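Local coordinates for CCHC-type domain-containing protein (Trypanosoma brucei brucei, PDB 7C45) that trims guide RNA as a zinc-knuckle RNase D ribonuclease, probably by removing nucleotides from the 3' end of the bound strand, at residues F100-R104 / R141-V147; L122-F127 / Y201-N205; A130-L135 / D207-D211. One frame throughout, in Å; residues are numbered along the deposited sequence.

Contact 1 of 3, residues F100-R104 / R141-V147. With nucleotides of chain B.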
loop_
_atom_site.group_PDB
_atom_site.type_symbol
_atom_site.label_atom_id
_atom_site.label_comp_id
_atom_site.label_asym_id
_atom_site.label_seq_id
_atom_site.Cartn_x
_atom_site.Cartn_y
_atom_site.Cartn_z
ATOM N N PHE A 100 4.048 -3.506 -1.011
ATOM C CA PHE A 100 3.081 -2.777 -1.822
ATOM C C PHE A 100 1.927 -2.340 -0.939
ATOM O O PHE A 100 1.745 -2.856 0.161
ATOM C CB PHE A 100 2.504 -3.626 -2.961
ATOM C CG PHE A 100 3.448 -3.835 -4.119
ATOM C CD1 PHE A 100 4.364 -4.865 -4.096
ATOM C CD2 PHE A 100 3.391 -3.011 -5.220
ATOM C CE1 PHE A 100 5.225 -5.074 -5.165
ATOM C CE2 PHE A 100 4.240 -3.210 -6.305
ATOM C CZ PHE A 100 5.164 -4.239 -6.267
ATOM N N PHE A 101 1.139 -1.402 -1.448
ATOM C CA PHE A 101 -0.174 -1.088 -0.881
ATOM C C PHE A 101 -1.169 -1.209 -2.036
ATOM O O PHE A 101 -1.288 -0.303 -2.876
ATOM C CB PHE A 101 -0.225 0.293 -0.233
ATOM C CG PHE A 101 -1.480 0.516 0.577
ATOM C CD1 PHE A 101 -1.526 0.109 1.894
ATOM C CD2 PHE A 101 -2.606 1.088 0.017
ATOM C CE1 PHE A 101 -2.666 0.296 2.653
ATOM C CE2 PHE A 101 -3.752 1.261 0.760
ATOM C CZ PHE A 101 -3.780 0.866 2.085
ATOM N N ASP A 102 -1.870 -2.348 -2.059
ATOM C CA ASP A 102 -2.642 -2.845 -3.191
ATOM C C ASP A 102 -1.719 -3.077 -4.382
ATOM O O ASP A 102 -1.480 -2.153 -5.170
ATOM C CB ASP A 102 -3.797 -1.902 -3.578
ATOM C CG ASP A 102 -4.777 -2.564 -4.577
ATOM O OD1 ASP A 102 -4.436 -3.644 -5.078
ATOM O OD2 ASP A 102 -5.855 -2.009 -4.844
ATOM N N CYS A 103 -1.244 -4.314 -4.541
ATOM C CA CYS A 103 -0.283 -4.657 -5.588
ATOM C C CYS A 103 -0.940 -4.985 -6.921
ATOM O O CYS A 103 -0.235 -5.191 -7.909
ATOM C CB CYS A 103 0.561 -5.867 -5.173
ATOM S SG CYS A 103 -0.320 -7.431 -5.015
ATOM N N ARG A 104 -2.266 -5.029 -6.983
ATOM C CA ARG A 104 -2.911 -5.728 -8.094
ATOM C C ARG A 104 -2.624 -5.056 -9.429
ATOM O O ARG A 104 -2.102 -5.679 -10.359
ATOM C CB ARG A 104 -4.416 -5.810 -7.846
ATOM C CG ARG A 104 -4.778 -6.802 -6.742
ATOM C CD ARG A 104 -6.279 -6.704 -6.411
ATOM N NE ARG A 104 -6.602 -5.359 -6.013
ATOM C CZ ARG A 104 -7.838 -4.916 -5.818
ATOM N NH1 ARG A 104 -8.875 -5.746 -5.945
ATOM N NH2 ARG A 104 -8.020 -3.645 -5.488
ATOM N N ARG A 141 -11.113 -3.570 1.589
ATOM C CA ARG A 141 -9.836 -2.908 1.344
ATOM C C ARG A 141 -9.965 -1.439 1.718
ATOM O O ARG A 141 -10.774 -0.711 1.134
ATOM C CB ARG A 141 -9.413 -3.030 -0.121
ATOM C CG ARG A 141 -9.061 -4.423 -0.581
ATOM C CD ARG A 141 -8.675 -4.378 -2.071
ATOM N NE ARG A 141 -8.355 -5.695 -2.609
ATOM C CZ ARG A 141 -7.126 -6.198 -2.643
ATOM N NH1 ARG A 141 -6.093 -5.479 -2.192
ATOM N NH2 ARG A 141 -6.931 -7.396 -3.139
ATOM N N SER A 142 -9.157 -1.002 2.665
ATOM C CA SER A 142 -9.163 0.391 3.074
ATOM C C SER A 142 -8.070 1.157 2.349
ATOM O O SER A 142 -7.039 0.601 1.973
ATOM C CB SER A 142 -8.998 0.513 4.588
ATOM O OG SER A 142 -10.148 -0.025 5.210
ATOM N N GLY A 143 -8.328 2.437 2.124
ATOM C CA GLY A 143 -7.365 3.287 1.463
ATOM C C GLY A 143 -6.200 3.626 2.383
ATOM O O GLY A 143 -6.241 3.439 3.590
ATOM N N MET A 144 -5.146 4.164 1.774
ATOM C CA MET A 144 -3.922 4.475 2.497
ATOM C C MET A 144 -4.169 5.410 3.676
ATOM O O MET A 144 -3.569 5.249 4.745
ATOM C CB MET A 144 -2.918 5.093 1.521
ATOM C CG MET A 144 -1.652 5.606 2.126
ATOM S SD MET A 144 -0.601 4.324 2.812
ATOM C CE MET A 144 0.215 3.747 1.322
ATOM N N GLY A 145 -5.031 6.406 3.502
ATOM C CA GLY A 145 -5.260 7.356 4.582
ATOM C C GLY A 145 -5.842 6.702 5.822
ATOM O O GLY A 145 -5.380 6.935 6.941
ATOM N N TYR A 146 -6.860 5.865 5.624
ATOM C CA TYR A 146 -7.484 5.132 6.719
ATOM C C TYR A 146 -6.505 4.171 7.383
ATOM O O TYR A 146 -6.477 4.049 8.617
ATOM C CB TYR A 146 -8.696 4.368 6.187
ATOM C CG TYR A 146 -9.497 3.675 7.275
ATOM C CD1 TYR A 146 -9.137 2.427 7.744
ATOM C CD2 TYR A 146 -10.611 4.284 7.824
ATOM C CE1 TYR A 146 -9.859 1.809 8.741
ATOM C CE2 TYR A 146 -11.351 3.668 8.804
ATOM C CZ TYR A 146 -10.975 2.430 9.258
ATOM O OH TYR A 146 -11.701 1.812 10.248
ATOM N N VAL A 147 -5.720 3.446 6.586
ATOM C CA VAL A 147 -4.782 2.509 7.187
ATOM C C VAL A 147 -3.713 3.259 7.957
ATOM O O VAL A 147 -3.318 2.849 9.052
ATOM C CB VAL A 147 -4.162 1.595 6.125
ATOM C CG1 VAL A 147 -3.135 0.678 6.796
ATOM C CG2 VAL A 147 -5.225 0.817 5.445
ATOM P P U B 6 -17.719 6.318 6.218
ATOM O OP1 U B 6 -18.218 7.492 5.481
ATOM O OP2 U B 6 -18.296 4.986 5.950
ATOM O "O5'" U B 6 -16.160 6.175 5.976
ATOM C "C5'" U B 6 -15.273 7.249 6.229
ATOM C "C4'" U B 6 -13.980 7.058 5.474
ATOM O "O4'" U B 6 -13.243 5.956 6.063
ATOM C "C3'" U B 6 -14.129 6.716 3.991
ATOM O "O3'" U B 6 -13.007 7.247 3.303
ATOM C "C2'" U B 6 -14.028 5.196 3.991
ATOM O "O2'" U B 6 -13.608 4.611 2.777
ATOM C "C1'" U B 6 -13.000 4.966 5.085
ATOM N N1 U B 6 -13.105 3.655 5.723
ATOM C C2 U B 6 -12.131 2.737 5.405
ATOM O O2 U B 6 -11.219 2.970 4.629
ATOM N N3 U B 6 -12.243 1.529 6.042
ATOM C C4 U B 6 -13.229 1.164 6.920
ATOM O O4 U B 6 -13.195 0.026 7.399
ATOM C C5 U B 6 -14.211 2.173 7.180
ATOM C C6 U B 6 -14.134 3.366 6.589
ATOM P P U B 8 -11.968 3.524 -1.583
ATOM O OP1 U B 8 -13.022 3.597 -2.618
ATOM O OP2 U B 8 -12.382 3.267 -0.181
ATOM O "O5'" U B 8 -10.914 2.466 -2.104
ATOM C "C5'" U B 8 -10.179 1.662 -1.206
ATOM C "C4'" U B 8 -9.196 0.810 -1.953
ATOM O "O4'" U B 8 -9.901 -0.040 -2.887
ATOM C "C3'" U B 8 -8.180 1.542 -2.812
ATOM O "O3'" U B 8 -7.095 2.022 -2.047
ATOM C "C2'" U B 8 -7.784 0.477 -3.824
ATOM O "O2'" U B 8 -6.881 -0.461 -3.242
ATOM C "C1'" U B 8 -9.120 -0.235 -4.039
ATOM N N1 U B 8 -9.894 0.307 -5.182
ATOM C C2 U B 8 -9.559 -0.132 -6.435
ATOM O O2 U B 8 -8.630 -0.890 -6.625
ATOM N N3 U B 8 -10.336 0.386 -7.452
ATOM C C4 U B 8 -11.406 1.250 -7.279
ATOM O O4 U B 8 -12.044 1.644 -8.260
ATOM C C5 U B 8 -11.697 1.626 -5.932
ATOM C C6 U B 8 -10.945 1.143 -4.942
ATOM P P U B 9 -6.284 3.329 -2.511
ATOM O OP1 U B 9 -5.272 3.572 -1.453
ATOM O OP2 U B 9 -7.295 4.364 -2.826
ATOM O "O5'" U B 9 -5.613 2.872 -3.878
ATOM C "C5'" U B 9 -4.353 2.210 -3.915
ATOM C "C4'" U B 9 -3.926 1.795 -5.312
ATOM O "O4'" U B 9 -4.965 1.052 -5.989
ATOM C "C3'" U B 9 -3.572 2.895 -6.300
ATOM O "O3'" U B 9 -2.296 3.441 -6.071
ATOM C "C2'" U B 9 -3.704 2.193 -7.644
ATOM O "O2'" U B 9 -2.570 1.381 -7.930
ATOM C "C1'" U B 9 -4.891 1.275 -7.381
ATOM N N1 U B 9 -6.158 1.879 -7.829
ATOM C C2 U B 9 -6.432 1.895 -9.197
ATOM O O2 U B 9 -5.693 1.442 -10.047
ATOM N N3 U B 9 -7.621 2.472 -9.553
ATOM C C4 U B 9 -8.550 3.030 -8.698
ATOM O O4 U B 9 -9.576 3.515 -9.172
ATOM C C5 U B 9 -8.194 2.980 -7.308
ATOM C C6 U B 9 -7.038 2.422 -6.924
#
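Arg104 and Arg141 lie flat on one another, with guanidinium centres 3.5 Å apart and planes only 15° from parallel. Carboxylates nearby probably offset the two positive charges. Asp102 grips Arg104 side-on, Arg104 NE to Asp102 OD1 at 2.9 Å and Arg104 NH2 to Asp102 OD2 at 2.8 Å, and Asp237 bridges both arginines; Arg141 NE donates to the backbone oxygen of Glu242. A bend at the third side-chain torsion of Arg104 lets NE turn to Asp102, whose OD1 also caps the following helix through Arg104 N, from the other face of the carboxylate. Asp102 OD1 and Arg141 NH1, 3.8 Å apart, make only a long charge pairing, well out of the guanidinium plane.

The apolar half belongs to Phe101. With CG anti to the backbone N (chi1 -169°), its ring reaches the start of helix 144-152. Met144 CE makes a CH-pi contact on one face, 3.7 Å from Phe101 CG, with the sulfur over the same face, while Val147 CG2 meets the edge 3.7 Å from Phe101 CZ.

This salt-bridge network belongs to the RNA-binding surface of the RNase D-type 3'-5' exonuclease domain. Met144 N, after the N-cap Gly143, donates to OP1 of U9 of chain B at 3.3 Å. Ser142 OG accepts from N3 of U6 at 2.7 Å, and the Tyr146 ring turns one face to that base. Asp102 OD2 is modelled with a very short bond from the U8 O2', its exact length doubtful.

Ile195 of helix 182-202 packs on Phe101 and Met144, Tyr222 of helix 212-226 meets both arginines, and Gln125 of helix 124-136 holds Arg141 NH1.

Contact 2 of 3, residues L122-F127 / Y201-N205. With nucleotides of chain B.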
loop_
_atom_site.group_PDB
_atom_site.type_symbol
_atom_site.label_atom_id
_atom_site.label_comp_id
_atom_site.label_asym_id
_atom_site.label_seq_id
_atom_site.Cartn_x
_atom_site.Cartn_y
_atom_site.Cartn_z
ATOM N N LEU A 122 4.855 -8.498 -0.335
ATOM C CA LEU A 122 3.953 -8.386 0.808
ATOM C C LEU A 122 3.088 -7.161 0.596
ATOM O O LEU A 122 3.612 -6.051 0.490
ATOM C CB LEU A 122 4.733 -8.265 2.117
ATOM C CG LEU A 122 3.872 -8.145 3.372
ATOM C CD1 LEU A 122 3.083 -9.412 3.530
ATOM C CD2 LEU A 122 4.809 -7.980 4.578
ATOM N N ASP A 123 1.769 -7.357 0.542
ATOM C CA ASP A 123 0.823 -6.283 0.265
ATOM C C ASP A 123 0.257 -5.811 1.598
ATOM O O ASP A 123 -0.481 -6.543 2.266
ATOM C CB ASP A 123 -0.269 -6.774 -0.682
ATOM C CG ASP A 123 -1.247 -5.685 -1.082
ATOM O OD1 ASP A 123 -1.459 -4.718 -0.347
ATOM O OD2 ASP A 123 -1.827 -5.828 -2.180
ATOM N N LEU A 124 0.625 -4.602 2.006
ATOM C CA LEU A 124 0.246 -4.158 3.345
ATOM C C LEU A 124 -1.240 -3.822 3.435
ATOM O O LEU A 124 -1.829 -3.895 4.525
ATOM C CB LEU A 124 1.094 -2.962 3.759
ATOM C CG LEU A 124 2.581 -3.254 3.962
ATOM C CD1 LEU A 124 3.260 -2.004 4.529
ATOM C CD2 LEU A 124 2.833 -4.487 4.855
ATOM N N GLN A 125 -1.868 -3.439 2.324
ATOM C CA GLN A 125 -3.320 -3.276 2.358
ATOM C C GLN A 125 -3.990 -4.598 2.671
ATOM O O GLN A 125 -4.891 -4.667 3.520
ATOM C CB GLN A 125 -3.840 -2.740 1.025
ATOM C CG GLN A 125 -5.314 -2.371 1.055
ATOM C CD GLN A 125 -5.865 -2.050 -0.326
ATOM O OE1 GLN A 125 -5.790 -2.865 -1.230
ATOM N NE2 GLN A 125 -6.391 -0.841 -0.492
ATOM N N VAL A 126 -3.551 -5.664 1.994
ATOM C CA VAL A 126 -4.048 -7.012 2.273
ATOM C C VAL A 126 -3.768 -7.397 3.730
ATOM O O VAL A 126 -4.628 -7.985 4.402
ATOM C CB VAL A 126 -3.442 -8.025 1.286
ATOM C CG1 VAL A 126 -3.845 -9.435 1.634
ATOM C CG2 VAL A 126 -3.910 -7.707 -0.139
ATOM N N PHE A 127 -2.562 -7.083 4.227
ATOM C CA PHE A 127 -2.231 -7.325 5.637
ATOM C C PHE A 127 -3.284 -6.700 6.548
ATOM O O PHE A 127 -3.839 -7.364 7.437
ATOM C CB PHE A 127 -0.835 -6.770 5.957
ATOM C CG PHE A 127 -0.075 -7.552 7.026
ATOM C CD1 PHE A 127 -0.704 -7.976 8.172
ATOM C CD2 PHE A 127 1.257 -7.870 6.845
ATOM C CE1 PHE A 127 -0.007 -8.689 9.165
ATOM C CE2 PHE A 127 1.971 -8.602 7.808
ATOM C CZ PHE A 127 1.325 -9.011 8.969
ATOM N N TYR A 201 5.124 -1.206 11.655
ATOM C CA TYR A 201 4.060 -1.507 12.587
ATOM C C TYR A 201 3.473 -2.889 12.366
ATOM O O TYR A 201 3.042 -3.528 13.325
ATOM C CB TYR A 201 2.944 -0.474 12.463
ATOM C CG TYR A 201 3.294 0.903 12.965
ATOM C CD1 TYR A 201 3.942 1.826 12.143
ATOM C CD2 TYR A 201 2.970 1.287 14.251
ATOM C CE1 TYR A 201 4.246 3.080 12.595
ATOM C CE2 TYR A 201 3.274 2.534 14.709
ATOM C CZ TYR A 201 3.899 3.429 13.882
ATOM O OH TYR A 201 4.189 4.675 14.354
ATOM N N LEU A 202 3.435 -3.354 11.116
ATOM C CA LEU A 202 2.693 -4.554 10.764
ATOM C C LEU A 202 3.560 -5.796 10.677
ATOM O O LEU A 202 3.065 -6.896 10.927
ATOM C CB LEU A 202 1.967 -4.339 9.429
ATOM C CG LEU A 202 0.805 -3.334 9.470
ATOM C CD1 LEU A 202 0.257 -2.986 8.069
ATOM C CD2 LEU A 202 -0.325 -3.847 10.376
ATOM N N VAL A 203 4.836 -5.644 10.339
ATOM C CA VAL A 203 5.735 -6.756 10.069
ATOM C C VAL A 203 6.640 -6.951 11.273
ATOM O O VAL A 203 7.188 -5.981 11.814
ATOM C CB VAL A 203 6.558 -6.497 8.795
ATOM C CG1 VAL A 203 7.380 -7.713 8.422
ATOM C CG2 VAL A 203 5.644 -6.106 7.675
ATOM N N GLY A 204 6.796 -8.203 11.696
ATOM C CA GLY A 204 7.637 -8.499 12.836
ATOM C C GLY A 204 7.140 -7.917 14.134
ATOM O O GLY A 204 7.916 -7.781 15.080
ATOM N N ASN A 205 5.864 -7.548 14.201
ATOM C CA ASN A 205 5.261 -7.055 15.433
ATOM C C ASN A 205 4.618 -8.244 16.125
ATOM O O ASN A 205 3.597 -8.761 15.663
ATOM C CB ASN A 205 4.239 -5.957 15.155
ATOM C CG ASN A 205 3.662 -5.362 16.426
ATOM O OD1 ASN A 205 3.668 -5.990 17.481
ATOM N ND2 ASN A 205 3.140 -4.151 16.326
ATOM P P U B 8 -11.968 3.524 -1.583
ATOM O OP1 U B 8 -13.022 3.597 -2.618
ATOM O OP2 U B 8 -12.382 3.267 -0.181
ATOM O "O5'" U B 8 -10.914 2.466 -2.104
ATOM C "C5'" U B 8 -10.179 1.662 -1.206
ATOM C "C4'" U B 8 -9.196 0.810 -1.953
ATOM O "O4'" U B 8 -9.901 -0.040 -2.887
ATOM C "C3'" U B 8 -8.180 1.542 -2.812
ATOM O "O3'" U B 8 -7.095 2.022 -2.047
ATOM C "C2'" U B 8 -7.784 0.477 -3.824
ATOM O "O2'" U B 8 -6.881 -0.461 -3.242
ATOM C "C1'" U B 8 -9.120 -0.235 -4.039
ATOM N N1 U B 8 -9.894 0.307 -5.182
ATOM C C2 U B 8 -9.559 -0.132 -6.435
ATOM O O2 U B 8 -8.630 -0.890 -6.625
ATOM N N3 U B 8 -10.336 0.386 -7.452
ATOM C C4 U B 8 -11.406 1.250 -7.279
ATOM O O4 U B 8 -12.044 1.644 -8.260
ATOM C C5 U B 8 -11.697 1.626 -5.932
ATOM C C6 U B 8 -10.945 1.143 -4.942
#
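Val203 pushes its CG2 methyl into a hollow walled by Leu122, Leu124 and Phe127, just where its backbone leaves the end of helix 182-202. The tightest wall is Leu122, whose CD2 lies 3.7 Å from Val203 CG2 as the two side chains lie alongside each other, pointing opposite ways. Leu124 CD2 stands back at 4.3 Å from Val203 CG2, and Phe127 CE2 closes the hollow obliquely.

Leu202 is the second bump, and it fits differently. Its CB lies over one face of the Phe127 ring, 4.4 Å from Phe127 CD2, while its CD1 reaches onward to Leu124 CD2, also at 4.4 Å. The Leu202 carbonyl oxygen presses near the far end of the same ring, 3.4 Å from Phe127 CZ. The Phe127 chi1 of -148° lies off the staggered positions, and with it the ring sits beneath Leu202 CB and beside Val203.

The surface that receives them is a strand running straight into a helix. Asp123 caps that helix, its OD1 accepting from Val126 N, and one residue beyond Leu124 the chain faces the RNA: Gln125 NE2 donates to the ribose O2' of U8 of chain B at 2.8 Å.

The contact thus joins the edge strand-helix unit of the exonuclease domain, strand 121-123 with helix 124-136, to the end of helix 182-202, with helix 212-226 adding Val215 against Leu122 and Phe127, and strand 97-100 lying beside Leu122.

Contact 3 of 3, residues A130-L135 / D207-D211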
loop_
_atom_site.group_PDB
_atom_site.type_symbol
_atom_site.label_atom_id
_atom_site.label_comp_id
_atom_site.label_asym_id
_atom_site.label_seq_id
_atom_site.Cartn_x
_atom_site.Cartn_y
_atom_site.Cartn_z
ATOM N N ALA A 130 -6.514 -8.533 6.291
ATOM C CA ALA A 130 -6.465 -9.852 6.920
ATOM C C ALA A 130 -6.662 -9.744 8.422
ATOM O O ALA A 130 -7.281 -10.620 9.040
ATOM C CB ALA A 130 -5.129 -10.535 6.609
ATOM N N ILE A 131 -6.156 -8.667 9.009
ATOM C CA ILE A 131 -6.371 -8.411 10.432
ATOM C C ILE A 131 -7.852 -8.188 10.699
ATOM O O ILE A 131 -8.434 -8.788 11.612
ATOM C CB ILE A 131 -5.521 -7.213 10.884
ATOM C CG1 ILE A 131 -4.032 -7.592 10.847
ATOM C CG2 ILE A 131 -5.939 -6.710 12.283
ATOM C CD1 ILE A 131 -3.086 -6.425 11.052
ATOM N N GLN A 132 -8.489 -7.329 9.897
ATOM C CA GLN A 132 -9.928 -7.116 10.063
ATOM C C GLN A 132 -10.719 -8.387 9.829
ATOM O O GLN A 132 -11.765 -8.584 10.454
ATOM C CB GLN A 132 -10.444 -6.036 9.111
ATOM C CG GLN A 132 -9.616 -4.799 9.152
ATOM C CD GLN A 132 -9.322 -4.355 10.556
ATOM O OE1 GLN A 132 -10.223 -4.228 11.397
ATOM N NE2 GLN A 132 -8.067 -4.130 10.829
ATOM N N TRP A 133 -10.265 -9.232 8.910
ATOM C CA TRP A 133 -10.931 -10.501 8.671
ATOM C C TRP A 133 -10.834 -11.405 9.893
ATOM O O TRP A 133 -11.841 -11.966 10.337
ATOM C CB TRP A 133 -10.320 -11.190 7.449
ATOM C CG TRP A 133 -10.841 -12.568 7.245
ATOM C CD1 TRP A 133 -10.221 -13.753 7.544
ATOM C CD2 TRP A 133 -12.128 -12.901 6.749
ATOM N NE1 TRP A 133 -11.046 -14.805 7.225
ATOM C CE2 TRP A 133 -12.218 -14.309 6.742
ATOM C CE3 TRP A 133 -13.201 -12.149 6.295
ATOM C CZ2 TRP A 133 -13.357 -14.968 6.298
ATOM C CZ3 TRP A 133 -14.314 -12.803 5.852
ATOM C CH2 TRP A 133 -14.395 -14.198 5.869
ATOM N N LYS A 134 -9.620 -11.594 10.425
ATOM C CA LYS A 134 -9.440 -12.478 11.571
ATOM C C LYS A 134 -10.243 -12.003 12.780
ATOM O O LYS A 134 -10.807 -12.816 13.517
ATOM C CB LYS A 134 -7.960 -12.581 11.943
ATOM C CG LYS A 134 -7.695 -13.406 13.174
ATOM C CD LYS A 134 -6.235 -13.740 13.298
ATOM C CE LYS A 134 -5.996 -14.663 14.475
ATOM N NZ LYS A 134 -6.449 -16.023 14.085
ATOM N N LEU A 135 -10.296 -10.694 13.005
ATOM C CA LEU A 135 -10.988 -10.164 14.171
ATOM C C LEU A 135 -12.490 -9.988 13.954
ATOM O O LEU A 135 -13.251 -10.098 14.911
ATOM C CB LEU A 135 -10.399 -8.813 14.579
ATOM C CG LEU A 135 -8.929 -8.815 14.975
ATOM C CD1 LEU A 135 -8.416 -7.418 15.227
ATOM C CD2 LEU A 135 -8.711 -9.696 16.176
ATOM N N ASP A 207 2.718 -8.562 18.481
ATOM C CA ASP A 207 1.335 -8.398 18.906
ATOM C C ASP A 207 0.354 -8.142 17.752
ATOM O O ASP A 207 -0.795 -7.767 18.008
ATOM C CB ASP A 207 1.253 -7.271 19.935
ATOM C CG ASP A 207 2.121 -7.542 21.162
ATOM O OD1 ASP A 207 3.342 -7.291 21.103
ATOM O OD2 ASP A 207 1.584 -8.020 22.182
ATOM N N VAL A 208 0.764 -8.333 16.500
ATOM C CA VAL A 208 -0.185 -8.311 15.380
ATOM C C VAL A 208 -0.736 -9.726 15.265
ATOM O O VAL A 208 0.050 -10.672 15.261
ATOM C CB VAL A 208 0.486 -7.827 14.080
ATOM C CG1 VAL A 208 -0.385 -8.106 12.849
ATOM C CG2 VAL A 208 0.749 -6.352 14.171
ATOM N N PRO A 209 -2.051 -9.921 15.161
ATOM C CA PRO A 209 -2.633 -11.267 15.281
ATOM C C PRO A 209 -2.679 -12.106 14.008
ATOM O O PRO A 209 -3.249 -13.206 14.038
ATOM C CB PRO A 209 -4.053 -10.947 15.746
ATOM C CG PRO A 209 -4.363 -9.685 15.080
ATOM C CD PRO A 209 -3.093 -8.897 15.014
ATOM N N VAL A 210 -2.136 -11.620 12.894
ATOM C CA VAL A 210 -2.008 -12.400 11.672
ATOM C C VAL A 210 -0.526 -12.575 11.369
ATOM O O VAL A 210 0.257 -11.642 11.549
ATOM C CB VAL A 210 -2.741 -11.714 10.503
ATOM C CG1 VAL A 210 -2.604 -12.532 9.239
ATOM C CG2 VAL A 210 -4.212 -11.555 10.866
ATOM N N ASP A 211 -0.151 -13.780 10.934
ATOM C CA ASP A 211 1.243 -14.118 10.659
ATOM C C ASP A 211 1.705 -13.494 9.346
ATOM O O ASP A 211 0.993 -13.549 8.344
ATOM C CB ASP A 211 1.408 -15.643 10.575
ATOM C CG ASP A 211 1.126 -16.353 11.895
ATOM O OD1 ASP A 211 1.546 -15.834 12.944
ATOM O OD2 ASP A 211 0.496 -17.441 11.873
#
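Ile131 and Val208 meet nearly perpendicularly, Ile131 CD1 touching Val208 CG1 at 3.7 Å. The isoleucine reaches this position because CG1 stands beside its own backbone N (chi1 -69°), sending the long branch outward from the helix toward the loop. Val210 approaches the same residue at a slant and closer in: its CG2 lies 4.0 Å from Ile131 CG1 and 3.8 Å from Ile131 CA, so that one methyl is seated against the helix backbone. The other, Val210 CG1, faces Ala130 CB at 4.2 Å.

Lys134 runs past Val210 in the opposite direction and uses its aliphatic stem rather than its charge. Its CD packs 3.8 Å from Val210 CG2, and CD and CE both lie 3.1 Å from Pro209 O, before a bend at the last torsion turns the amino group. Leu135 and the CG2 of Ile131 touch the Pro209 ring more loosely.

This is mainly apolar packing, with the Lys134 stem against one backbone carbonyl. The loop connects helix 182-202 to helix 212-226, for which Asp211 is the N-cap residue; helix 124-136 supplies the surface, Ile252 joins Ala130 and Val210, and Trp133 of the same helix packs on helix 245-251.

In the fold
The three contacts run from the RNA and metal site to the outer end of helix 124-136. Contact 1 is nearest the bound calcium ions, at the site where manganese is also seen: the Phe101 side chain lies about 6 Å from a calcium ion, and the calcium ligands are Asp41, Glu43 and Asp191. Contact 2, with its centre 11 Å from that of contact 1, is joined to it by a probable hydrogen bond from Leu124 N to Phe100 O at 2.8 Å. The centre of contact 3 lies 10 Å from that of contact 2; both use helix 124-136, and Phe127 CE1 meets Val208 CG1 at 3.7 Å. Contacts 1 and 3 do not touch. The Leu135 side chain lies about 12 Å from a bound zinc ion.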